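PDB 6HDY: 2-hydroxyisobutyryl-CoA synthetase from Aquincola tertiaricarbonis, which belongs to the ANL superfamily of AMP-binding enzymes, which pair a large N-terminal domain with a small C-terminal one. Local coordinates for residues R153-M158 with C246-G251; G259-I264 with A270-C275; M285-T290 with D295-W300. All blocks are in the same frame, centred on the assembly; numbering follows the deposited sequence.

Interaction 1 of 3, residues R153-M158 with C246-G251. With 8LQ ([[(2~{R},3~{S},4~{R},5~{R})-5-(6-aminopurin-9-yl)-3,4-bis(oxidanyl)oxolan-2-yl]methoxy-oxidanyl-phosphoryl] (3~{S})-3-oxidanylbutanoate), chain C; 3HL ((3S)-3-hydroxybutanoic acid), chain B.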
loop_
_atom_site.group_PDB
_atom_site.type_symbol
_atom_site.label_atom_id
_atom_site.label_comp_id
_atom_site.label_asym_id
_atom_site.label_seq_id
_atom_site.Cartn_x
_atom_site.Cartn_y
_atom_site.Cartn_z
ATOM N N ARG A 153 6.346 -1.219 20.545
ATOM C CA ARG A 153 7.212 -0.960 21.690
ATOM C C ARG A 153 8.078 0.306 21.505
ATOM O O ARG A 153 8.079 1.194 22.362
ATOM C CB ARG A 153 8.079 -2.201 21.958
ATOM C CG ARG A 153 9.281 -1.962 22.848
ATOM C CD ARG A 153 9.903 -3.268 23.217
ATOM N NE ARG A 153 11.166 -3.082 23.922
ATOM C CZ ARG A 153 12.102 -4.015 24.032
ATOM N NH1 ARG A 153 11.912 -5.216 23.508
ATOM N NH2 ARG A 153 13.225 -3.762 24.685
ATOM N N ILE A 154 8.782 0.377 20.367
ATOM C CA ILE A 154 9.673 1.469 19.983
ATOM C C ILE A 154 8.854 2.742 19.650
ATOM O O ILE A 154 9.312 3.836 19.941
ATOM C CB ILE A 154 10.581 0.976 18.814
ATOM C CG1 ILE A 154 11.496 -0.176 19.278
ATOM C CG2 ILE A 154 11.400 2.109 18.233
ATOM C CD1 ILE A 154 11.977 -1.092 18.173
ATOM N N MET A 155 7.655 2.601 19.045
ATOM C CA MET A 155 6.793 3.754 18.731
ATOM C C MET A 155 6.256 4.383 20.044
ATOM O O MET A 155 6.110 5.598 20.136
ATOM C CB MET A 155 5.647 3.336 17.789
ATOM C CG MET A 155 6.062 3.273 16.324
ATOM S SD MET A 155 4.805 2.487 15.266
ATOM C CE MET A 155 3.453 3.612 15.481
ATOM N N TRP A 156 6.004 3.540 21.062
ATOM C CA TRP A 156 5.603 3.966 22.399
ATOM C C TRP A 156 6.773 4.796 22.978
ATOM O O TRP A 156 6.538 5.846 23.587
ATOM C CB TRP A 156 5.278 2.746 23.285
ATOM C CG TRP A 156 4.940 3.108 24.702
ATOM C CD1 TRP A 156 5.802 3.506 25.674
ATOM C CD2 TRP A 156 3.639 3.109 25.296
ATOM N NE1 TRP A 156 5.116 3.817 26.819
ATOM C CE2 TRP A 156 3.787 3.566 26.626
ATOM C CE3 TRP A 156 2.355 2.778 24.832
ATOM C CZ2 TRP A 156 2.708 3.671 27.509
ATOM C CZ3 TRP A 156 1.281 2.897 25.703
ATOM C CH2 TRP A 156 1.462 3.351 27.023
ATOM N N GLY A 157 8.004 4.359 22.707
ATOM C CA GLY A 157 9.224 5.060 23.111
ATOM C C GLY A 157 9.356 6.464 22.539
ATOM O O GLY A 157 10.065 7.308 23.107
ATOM N N MET A 158 8.676 6.719 21.399
ATOM C CA MET A 158 8.637 8.013 20.722
ATOM C C MET A 158 7.474 8.874 21.248
ATOM O O MET A 158 7.253 9.995 20.766
ATOM C CB MET A 158 8.522 7.832 19.211
ATOM C CG MET A 158 9.614 6.973 18.606
ATOM S SD MET A 158 9.361 6.772 16.821
ATOM C CE MET A 158 10.987 6.065 16.326
ATOM N N CYS A 246 4.705 14.506 16.314
ATOM C CA CYS A 246 5.941 13.950 15.803
ATOM C C CYS A 246 5.818 13.389 14.405
ATOM O O CYS A 246 4.724 13.129 13.901
ATOM C CB CYS A 246 6.537 12.924 16.766
ATOM S SG CYS A 246 5.932 11.236 16.534
ATOM N N LEU A 247 6.992 13.245 13.784
ATOM C CA LEU A 247 7.236 12.653 12.481
ATOM C C LEU A 247 8.413 11.713 12.741
ATOM O O LEU A 247 9.366 12.116 13.403
ATOM C CB LEU A 247 7.618 13.719 11.433
ATOM C CG LEU A 247 6.583 14.809 11.153
ATOM C CD1 LEU A 247 6.911 16.075 11.954
ATOM C CD2 LEU A 247 6.532 15.142 9.656
ATOM N N PHE A 248 8.314 10.458 12.304
ATOM C CA PHE A 248 9.380 9.478 12.509
ATOM C C PHE A 248 9.748 8.875 11.182
ATOM O O PHE A 248 8.873 8.552 10.399
ATOM C CB PHE A 248 9.064 8.460 13.612
ATOM C CG PHE A 248 8.004 7.412 13.345
ATOM C CD1 PHE A 248 6.652 7.737 13.402
ATOM C CD2 PHE A 248 8.354 6.067 13.195
ATOM C CE1 PHE A 248 5.673 6.751 13.219
ATOM C CE2 PHE A 248 7.375 5.084 13.017
ATOM C CZ PHE A 248 6.045 5.438 13.002
ATOM N N PHE A 249 11.030 8.857 10.877
ATOM C CA PHE A 249 11.504 8.502 9.544
ATOM C C PHE A 249 12.538 7.409 9.516
ATOM O O PHE A 249 13.368 7.280 10.430
ATOM C CB PHE A 249 12.142 9.762 8.855
ATOM C CG PHE A 249 11.377 11.076 8.876
ATOM C CD1 PHE A 249 10.144 11.198 8.236
ATOM C CD2 PHE A 249 11.928 12.215 9.474
ATOM C CE1 PHE A 249 9.458 12.416 8.236
ATOM C CE2 PHE A 249 11.235 13.433 9.473
ATOM C CZ PHE A 249 10.018 13.531 8.839
ATOM N N SER A 250 12.550 6.703 8.387
ATOM C CA SER A 250 13.537 5.685 8.042
ATOM C C SER A 250 13.713 5.685 6.524
ATOM O O SER A 250 12.917 6.305 5.808
ATOM C CB SER A 250 13.103 4.314 8.557
ATOM O OG SER A 250 12.130 3.751 7.702
ATOM N N GLY A 251 14.769 5.033 6.048
ATOM C CA GLY A 251 14.982 4.880 4.618
ATOM C C GLY A 251 16.229 5.510 4.060
ATOM O O GLY A 251 16.740 5.043 3.044
HETATM N N9 8LQ C . 18.885 3.880 5.714
HETATM C C8 8LQ C . 17.731 3.374 6.178
HETATM N N7 8LQ C . 17.377 4.049 7.267
HETATM C C5 8LQ C . 18.328 4.968 7.502
HETATM C C6 8LQ C . 18.463 5.948 8.423
HETATM N N6 8LQ C . 17.539 6.059 9.364
HETATM N N1 8LQ C . 19.524 6.778 8.427
HETATM C C2 8LQ C . 20.507 6.673 7.440
HETATM N N3 8LQ C . 20.312 5.709 6.462
HETATM C C4 8LQ C . 19.256 4.864 6.530
HETATM C CAA 8LQ C . 12.821 -0.604 5.557
HETATM C CAZ 8LQ C . 13.432 0.636 6.262
HETATM O OAE 8LQ C . 12.823 1.821 5.758
HETATM C CAL 8LQ C . 14.956 0.741 6.054
HETATM C CAS 8LQ C . 15.303 0.742 4.560
HETATM O OAC 8LQ C . 15.159 1.765 3.897
HETATM O OAQ 8LQ C . 15.688 -0.480 4.043
HETATM P PBC 8LQ C . 16.365 -0.642 2.602
HETATM O OAH 8LQ C . 15.240 -0.183 1.579
HETATM O OAD 8LQ C . 16.857 -2.006 2.336
HETATM O "O5'" 8LQ C . 17.575 0.373 2.624
HETATM C "C5'" 8LQ C . 18.495 0.248 3.706
HETATM C "C4'" 8LQ C . 19.557 1.312 3.589
HETATM O "O4'" 8LQ C . 18.931 2.622 3.624
HETATM C "C3'" 8LQ C . 20.382 1.236 4.802
HETATM O "O3'" 8LQ C . 21.438 0.248 4.634
HETATM C "C2'" 8LQ C . 20.919 2.667 4.877
HETATM O "O2'" 8LQ C . 21.974 2.906 3.863
HETATM C "C1'" 8LQ C . 19.683 3.458 4.516
HETATM C CA 3HL B . 14.556 0.633 5.169
HETATM C CB 3HL B . 13.841 -0.734 5.087
HETATM O OG1 3HL B . 13.250 -1.140 6.318
HETATM C CG2 3HL B . 12.742 -0.726 4.068
HETATM C C 3HL B . 14.379 1.191 6.561
HETATM O OA 3HL B . 13.260 1.518 6.932
HETATM O OB 3HL B . 15.465 1.100 7.369
#
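Met155 and Met158 both bring their sulfurs to the Phe248 ring. Met155 lies in the last turn of helix 141-157 and Met158 just after it, while Phe248 belongs to strand 246-249. Each is a Met-aromatic contact, and each sulfur stands oblique to the ring. Met158 SD lies at the root of the ring, 3.6 Å from Phe248 CB and 4.3 Å from the ring centroid. Met155 SD lies at the far end, 3.9 Å from Phe248 CZ. The two thioethers therefore meet different ends of the same side chain. Both methionine chains run across the phenylalanine at about a right angle. Met158 is extended beyond CG, which carries its sulfur out to the strand. Met155 bends at its last torsion (chi3 62°), and its CE also stays near Phe248 CZ, at 4.0 Å. All three side chains are buried, and the contact is wholly apolar. Tyr273 of the adjacent strand touches both Met158 and Phe248, and the Tyr219 ring meets the Phe248 ring as well. Just past the strand, Ser250 faces the two ligands, whose modelled positions overlap and are therefore alternatives. Ser250 OG is 2.8 Å from OAE of 8LQ or 2.6 Å from OA of 3HL. Tyr219 OH also hydrogen-bonds to this serine. The arrangement is helix-on-sheet packing in the N-terminal domain of an AMP-binding enzyme, where the end of a parallel strand runs into the ligand pocket.

Interaction 2 of 3, residues G259-I264 with A270-C275. With 8LQ ([[(2~{R},3~{S},4~{R},5~{R})-5-(6-aminopurin-9-yl)-3,4-bis(oxidanyl)oxolan-2-yl]methoxy-oxidanyl-phosphoryl] (3~{S})-3-oxidanylbutanoate), chain C.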
loop_
_atom_site.group_PDB
_atom_site.type_symbol
_atom_site.label_atom_id
_atom_site.label_comp_id
_atom_site.label_asym_id
_atom_site.label_seq_id
_atom_site.Cartn_x
_atom_site.Cartn_y
_atom_site.Cartn_z
ATOM N N GLY A 259 20.781 20.591 9.601
ATOM C CA GLY A 259 19.859 21.498 8.909
ATOM C C GLY A 259 18.580 20.882 8.364
ATOM O O GLY A 259 17.589 21.586 8.159
ATOM N N VAL A 260 18.596 19.563 8.102
ATOM C CA VAL A 260 17.438 18.822 7.595
ATOM C C VAL A 260 16.444 18.620 8.742
ATOM O O VAL A 260 15.266 18.949 8.577
ATOM C CB VAL A 260 17.830 17.491 6.873
ATOM C CG1 VAL A 260 16.596 16.706 6.438
ATOM C CG2 VAL A 260 18.729 17.763 5.669
ATOM N N LYS A 261 16.918 18.099 9.906
ATOM C CA LYS A 261 16.056 17.861 11.081
ATOM C C LYS A 261 15.363 19.164 11.531
ATOM O O LYS A 261 14.147 19.176 11.753
ATOM C CB LYS A 261 16.861 17.240 12.242
ATOM C CG LYS A 261 15.965 16.729 13.370
ATOM C CD LYS A 261 16.712 16.425 14.659
ATOM C CE LYS A 261 15.816 15.652 15.612
ATOM N NZ LYS A 261 16.565 15.181 16.801
ATOM N N ASP A 262 16.148 20.261 11.635
ATOM C CA ASP A 262 15.673 21.579 12.051
ATOM C C ASP A 262 14.653 22.158 11.084
ATOM O O ASP A 262 13.656 22.717 11.534
ATOM C CB ASP A 262 16.860 22.534 12.305
ATOM C CG ASP A 262 17.771 22.097 13.438
ATOM O OD1 ASP A 262 17.380 21.176 14.201
ATOM O OD2 ASP A 262 18.860 22.682 13.579
ATOM N N ARG A 263 14.866 21.977 9.762
ATOM C CA ARG A 263 13.913 22.427 8.735
ATOM C C ARG A 263 12.575 21.702 8.857
ATOM O O ARG A 263 11.531 22.344 8.766
ATOM C CB ARG A 263 14.478 22.259 7.308
ATOM C CG ARG A 263 15.233 23.493 6.809
ATOM C CD ARG A 263 15.921 23.242 5.478
ATOM N NE ARG A 263 16.773 24.365 5.078
ATOM C CZ ARG A 263 16.559 25.138 4.013
ATOM N NH1 ARG A 263 15.530 24.901 3.207
ATOM N NH2 ARG A 263 17.382 26.145 3.741
ATOM N N ILE A 264 12.596 20.381 9.088
ATOM C CA ILE A 264 11.369 19.580 9.209
ATOM C C ILE A 264 10.609 19.942 10.500
ATOM O O ILE A 264 9.420 20.252 10.423
ATOM C CB ILE A 264 11.599 18.052 9.033
ATOM C CG1 ILE A 264 12.350 17.751 7.707
ATOM C CG2 ILE A 264 10.252 17.299 9.078
ATOM C CD1 ILE A 264 12.939 16.359 7.588
ATOM N N ALA A 270 6.719 20.219 15.141
ATOM C CA ALA A 270 6.659 18.910 15.793
ATOM C C ALA A 270 8.059 18.361 16.004
ATOM O O ALA A 270 9.013 18.971 15.528
ATOM C CB ALA A 270 5.840 17.948 14.925
ATOM N N LYS A 271 8.195 17.237 16.731
ATOM C CA LYS A 271 9.486 16.574 16.960
ATOM C C LYS A 271 9.754 15.582 15.837
ATOM O O LYS A 271 8.815 15.008 15.294
ATOM C CB LYS A 271 9.509 15.841 18.310
ATOM C CG LYS A 271 9.745 16.780 19.486
ATOM C CD LYS A 271 9.887 16.039 20.801
ATOM C CE LYS A 271 11.308 15.667 21.131
ATOM N NZ LYS A 271 11.507 15.602 22.598
ATOM N N VAL A 272 11.038 15.389 15.491
ATOM C CA VAL A 272 11.455 14.453 14.457
ATOM C C VAL A 272 12.209 13.306 15.122
ATOM O O VAL A 272 13.025 13.545 15.999
ATOM C CB VAL A 272 12.269 15.148 13.323
ATOM C CG1 VAL A 272 13.074 14.134 12.505
ATOM C CG2 VAL A 272 11.352 15.956 12.407
ATOM N N TYR A 273 11.899 12.055 14.738
ATOM C CA TYR A 273 12.605 10.889 15.259
ATOM C C TYR A 273 13.247 10.128 14.148
ATOM O O TYR A 273 12.651 9.998 13.083
ATOM C CB TYR A 273 11.683 9.984 16.075
ATOM C CG TYR A 273 11.148 10.691 17.294
ATOM C CD1 TYR A 273 12.013 11.188 18.271
ATOM C CD2 TYR A 273 9.793 10.973 17.421
ATOM C CE1 TYR A 273 11.532 11.880 19.378
ATOM C CE2 TYR A 273 9.296 11.636 18.542
ATOM C CZ TYR A 273 10.167 12.075 19.524
ATOM O OH TYR A 273 9.691 12.760 20.609
ATOM N N ASP A 274 14.470 9.645 14.392
ATOM C CA ASP A 274 15.237 8.839 13.456
ATOM C C ASP A 274 15.091 7.360 13.856
ATOM O O ASP A 274 15.122 7.035 15.049
ATOM C CB ASP A 274 16.717 9.265 13.469
ATOM C CG ASP A 274 17.597 8.793 12.310
ATOM O OD1 ASP A 274 17.052 8.474 11.228
ATOM O OD2 ASP A 274 18.836 8.834 12.455
ATOM N N CYS A 275 14.864 6.490 12.853
ATOM C CA CYS A 275 14.805 5.034 13.010
ATOM C C CYS A 275 15.219 4.367 11.698
ATOM O O CYS A 275 15.300 5.039 10.675
ATOM C CB CYS A 275 13.442 4.532 13.512
ATOM S SG CYS A 275 12.084 4.678 12.322
HETATM N N9 8LQ C . 18.885 3.880 5.714
HETATM C C8 8LQ C . 17.731 3.374 6.178
HETATM N N7 8LQ C . 17.377 4.049 7.267
HETATM C C5 8LQ C . 18.328 4.968 7.502
HETATM C C6 8LQ C . 18.463 5.948 8.423
HETATM N N6 8LQ C . 17.539 6.059 9.364
HETATM N N1 8LQ C . 19.524 6.778 8.427
HETATM C C2 8LQ C . 20.507 6.673 7.440
HETATM N N3 8LQ C . 20.312 5.709 6.462
HETATM C C4 8LQ C . 19.256 4.864 6.530
HETATM C CAA 8LQ C . 12.821 -0.604 5.557
HETATM C CAZ 8LQ C . 13.432 0.636 6.262
HETATM O OAE 8LQ C . 12.823 1.821 5.758
HETATM C CAL 8LQ C . 14.956 0.741 6.054
HETATM C CAS 8LQ C . 15.303 0.742 4.560
HETATM O OAC 8LQ C . 15.159 1.765 3.897
HETATM O OAQ 8LQ C . 15.688 -0.480 4.043
HETATM P PBC 8LQ C . 16.365 -0.642 2.602
HETATM O OAH 8LQ C . 15.240 -0.183 1.579
HETATM O OAD 8LQ C . 16.857 -2.006 2.336
HETATM O "O5'" 8LQ C . 17.575 0.373 2.624
HETATM C "C5'" 8LQ C . 18.495 0.248 3.706
HETATM C "C4'" 8LQ C . 19.557 1.312 3.589
HETATM O "O4'" 8LQ C . 18.931 2.622 3.624
HETATM C "C3'" 8LQ C . 20.382 1.236 4.802
HETATM O "O3'" 8LQ C . 21.438 0.248 4.634
HETATM C "C2'" 8LQ C . 20.919 2.667 4.877
HETATM O "O2'" 8LQ C . 21.974 2.906 3.863
HETATM C "C1'" 8LQ C . 19.683 3.458 4.516
HETATM O O HOH W 1 13.435 15.533 18.088
#
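This is apolar helix-on-strand packing inside a beta-alpha-beta unit. Helix 258-268 links strand 246-249 to strand 271-274, and Lys261 and Ile264 of that helix lie against Val272 of the second strand. Val272 points toward the helix and offers one methyl to each partner. Val272 CG2 meets Ile264 CG2 at 3.8 Å, the two side chains crossing at about a right angle. Val272 CG1 faces the aliphatic part of Lys261, 4.0 Å from its CG. The lysine is stretched out, with CG anti to the backbone N (chi1 -169°), and the lysine and valine side chains run antiparallel alongside each other. Lys261 CE comes within 3.5 Å of Val272 O. A water donates to this carbonyl oxygen at 2.9 Å and makes a weak bond with Lys261 NZ. The main partner of NZ is Asp295, in a salt bridge. Further along the strand, N6 of 8LQ donates to Asp274 OD1 (3.1 Å) and to Cys275 O (2.8 Å). Ser256 OG bonds the other carboxylate oxygen, which would help to hold Asp274 in place. The chemistry implies a division of labour: methyl and methylene groups join helix to strand, while polar groups at the strand end hold the adenine amino group.

Interaction 3 of 3, residues M285-T290 with D295-W300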
loop_
_atom_site.group_PDB
_atom_site.type_symbol
_atom_site.label_atom_id
_atom_site.label_comp_id
_atom_site.label_asym_id
_atom_site.label_seq_id
_atom_site.Cartn_x
_atom_site.Cartn_y
_atom_site.Cartn_z
ATOM N N MET A 285 13.117 -0.921 13.006
ATOM C CA MET A 285 13.143 0.127 14.027
ATOM C C MET A 285 14.084 -0.281 15.194
ATOM O O MET A 285 14.144 0.432 16.181
ATOM C CB MET A 285 11.709 0.458 14.530
ATOM C CG MET A 285 10.853 1.160 13.493
ATOM S SD MET A 285 9.175 1.611 14.031
ATOM C CE MET A 285 9.537 2.908 15.129
ATOM N N ASN A 286 14.856 -1.392 15.060
ATOM C CA ASN A 286 15.836 -1.866 16.068
ATOM C C ASN A 286 16.912 -0.788 16.401
ATOM O O ASN A 286 17.642 -0.884 17.387
ATOM C CB ASN A 286 16.476 -3.193 15.612
ATOM C CG ASN A 286 17.424 -3.025 14.449
ATOM O OD1 ASN A 286 17.016 -2.801 13.329
ATOM N ND2 ASN A 286 18.718 -3.072 14.689
ATOM N N VAL A 287 17.014 0.214 15.540
ATOM C CA VAL A 287 17.822 1.418 15.745
ATOM C C VAL A 287 16.806 2.559 15.639
ATOM O O VAL A 287 16.099 2.656 14.620
ATOM C CB VAL A 287 19.089 1.594 14.857
ATOM C CG1 VAL A 287 20.161 0.571 15.217
ATOM C CG2 VAL A 287 18.761 1.553 13.367
ATOM N N ALA A 288 16.604 3.285 16.753
ATOM C CA ALA A 288 15.594 4.348 16.833
ATOM C C ALA A 288 15.783 5.275 18.004
ATOM O O ALA A 288 16.033 4.825 19.126
ATOM C CB ALA A 288 14.177 3.748 16.898
ATOM N N GLY A 289 15.538 6.553 17.755
ATOM C CA GLY A 289 15.549 7.575 18.798
ATOM C C GLY A 289 14.300 7.490 19.664
ATOM O O GLY A 289 13.296 6.857 19.285
ATOM N N THR A 290 14.374 8.069 20.874
ATOM C CA THR A 290 13.230 8.046 21.804
ATOM C C THR A 290 12.770 9.487 22.089
ATOM O O THR A 290 13.438 10.420 21.673
ATOM C CB THR A 290 13.544 7.212 23.053
ATOM O OG1 THR A 290 14.463 7.934 23.862
ATOM C CG2 THR A 290 14.106 5.836 22.735
ATOM N N ASP A 295 17.893 12.827 19.774
ATOM C CA ASP A 295 18.932 12.972 18.749
ATOM C C ASP A 295 19.547 11.598 18.455
ATOM O O ASP A 295 19.850 10.820 19.372
ATOM C CB ASP A 295 20.009 14.006 19.114
ATOM C CG ASP A 295 19.479 15.423 19.268
ATOM O OD1 ASP A 295 18.827 15.925 18.324
ATOM O OD2 ASP A 295 19.740 16.041 20.319
ATOM N N GLY A 296 19.667 11.298 17.172
ATOM C CA GLY A 296 20.221 10.029 16.741
ATOM C C GLY A 296 19.320 8.854 17.069
ATOM O O GLY A 296 18.086 8.986 17.112
ATOM N N MET A 297 19.939 7.685 17.295
ATOM C CA MET A 297 19.183 6.464 17.536
ATOM C C MET A 297 19.799 5.617 18.607
ATOM O O MET A 297 21.007 5.595 18.732
ATOM C CB MET A 297 19.116 5.620 16.243
ATOM C CG MET A 297 18.437 6.317 15.076
ATOM S SD MET A 297 18.259 5.305 13.576
ATOM C CE MET A 297 19.906 5.256 12.994
ATOM N N LEU A 298 18.976 4.869 19.341
ATOM C CA LEU A 298 19.462 3.873 20.292
ATOM C C LEU A 298 19.456 2.505 19.563
ATOM O O LEU A 298 18.652 2.301 18.659
ATOM C CB LEU A 298 18.530 3.780 21.511
ATOM C CG LEU A 298 18.403 4.984 22.462
ATOM C CD1 LEU A 298 17.743 4.559 23.744
ATOM C CD2 LEU A 298 19.766 5.692 22.716
ATOM N N CYS A 299 20.334 1.589 19.972
ATOM C CA CYS A 299 20.421 0.227 19.454
ATOM C C CYS A 299 19.644 -0.632 20.424
ATOM O O CYS A 299 20.168 -0.957 21.483
ATOM C CB CYS A 299 21.875 -0.235 19.359
ATOM S SG CYS A 299 22.918 0.803 18.313
ATOM N N TRP A 300 18.397 -0.986 20.081
ATOM C CA TRP A 300 17.533 -1.831 20.907
ATOM C C TRP A 300 18.037 -3.279 20.796
ATOM O O TRP A 300 17.495 -4.092 20.054
ATOM C CB TRP A 300 16.073 -1.667 20.483
ATOM C CG TRP A 300 15.544 -0.275 20.648
ATOM C CD1 TRP A 300 15.943 0.840 19.974
ATOM C CD2 TRP A 300 14.446 0.131 21.481
ATOM N NE1 TRP A 300 15.201 1.926 20.371
ATOM C CE2 TRP A 300 14.262 1.521 21.283
ATOM C CE3 TRP A 300 13.586 -0.549 22.370
ATOM C CZ2 TRP A 300 13.255 2.252 21.947
ATOM C CZ3 TRP A 300 12.600 0.174 23.030
ATOM C CH2 TRP A 300 12.437 1.554 22.816
#
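Trp300 turns its indole back over the hairpin so that NE1 reaches Ala288 O. The bond is 3.3 Å long and nearly straight, at 168°, and the oxygen lies in the ring plane at the edge. Leu298 N also donates to Ala288 O, at 3.0 Å. The two donors approach from opposite faces of the carbonyl plane, and Leu298 N stands well above it. The indole torsions (chi1 -62°) also lay Trp300 CZ2 3.8 Å from Thr290 CG2. That methyl touches Leu298 CD1 too, while Thr290 OG1 bonds Ser293 N. Val287 and Cys299 form an antiparallel non-hydrogen-bonded pair, and Val287 CG1 comes 4.2 Å from Cys299 SG. The other valine methyl, Val287 CG2, sits between backbone N and carbonyl carbon and lies 3.8 Å from Met297 SD. Met297 bends at chi3 (-73°), which keeps its CE close to this same methyl. Further backbone bonds join Ala288 N to Leu298 O and Trp300 N to Asn286 O. Helix 141-157 packs on the hairpin through Ile154, which touches Met285, Ala288 and Trp300. Strand 361-362 lies beside strand 297-299, and Gly289 bonds to Asp274 of strand 271-274.

How the interactions relate
All three contacts follow one another along the chain, and none nests in or crosses another. Interaction 1 closes a long loop of 87 residues, from the end of helix 141-157 to strand 246-249. Interaction 2 then closes a short one within the next helix-strand step. Interaction 3 closes the hairpin turn of residues 291-294. Strands 246-249 and 271-274 are neighbours in the parallel sheet, joined by backbone bonds at Leu247, and both lead to 8LQ. Helix 258-268 and strand 271-274 of interaction 2 are each joined to the hairpin of interaction 3. The helix of interaction 1 packs onto that hairpin as well.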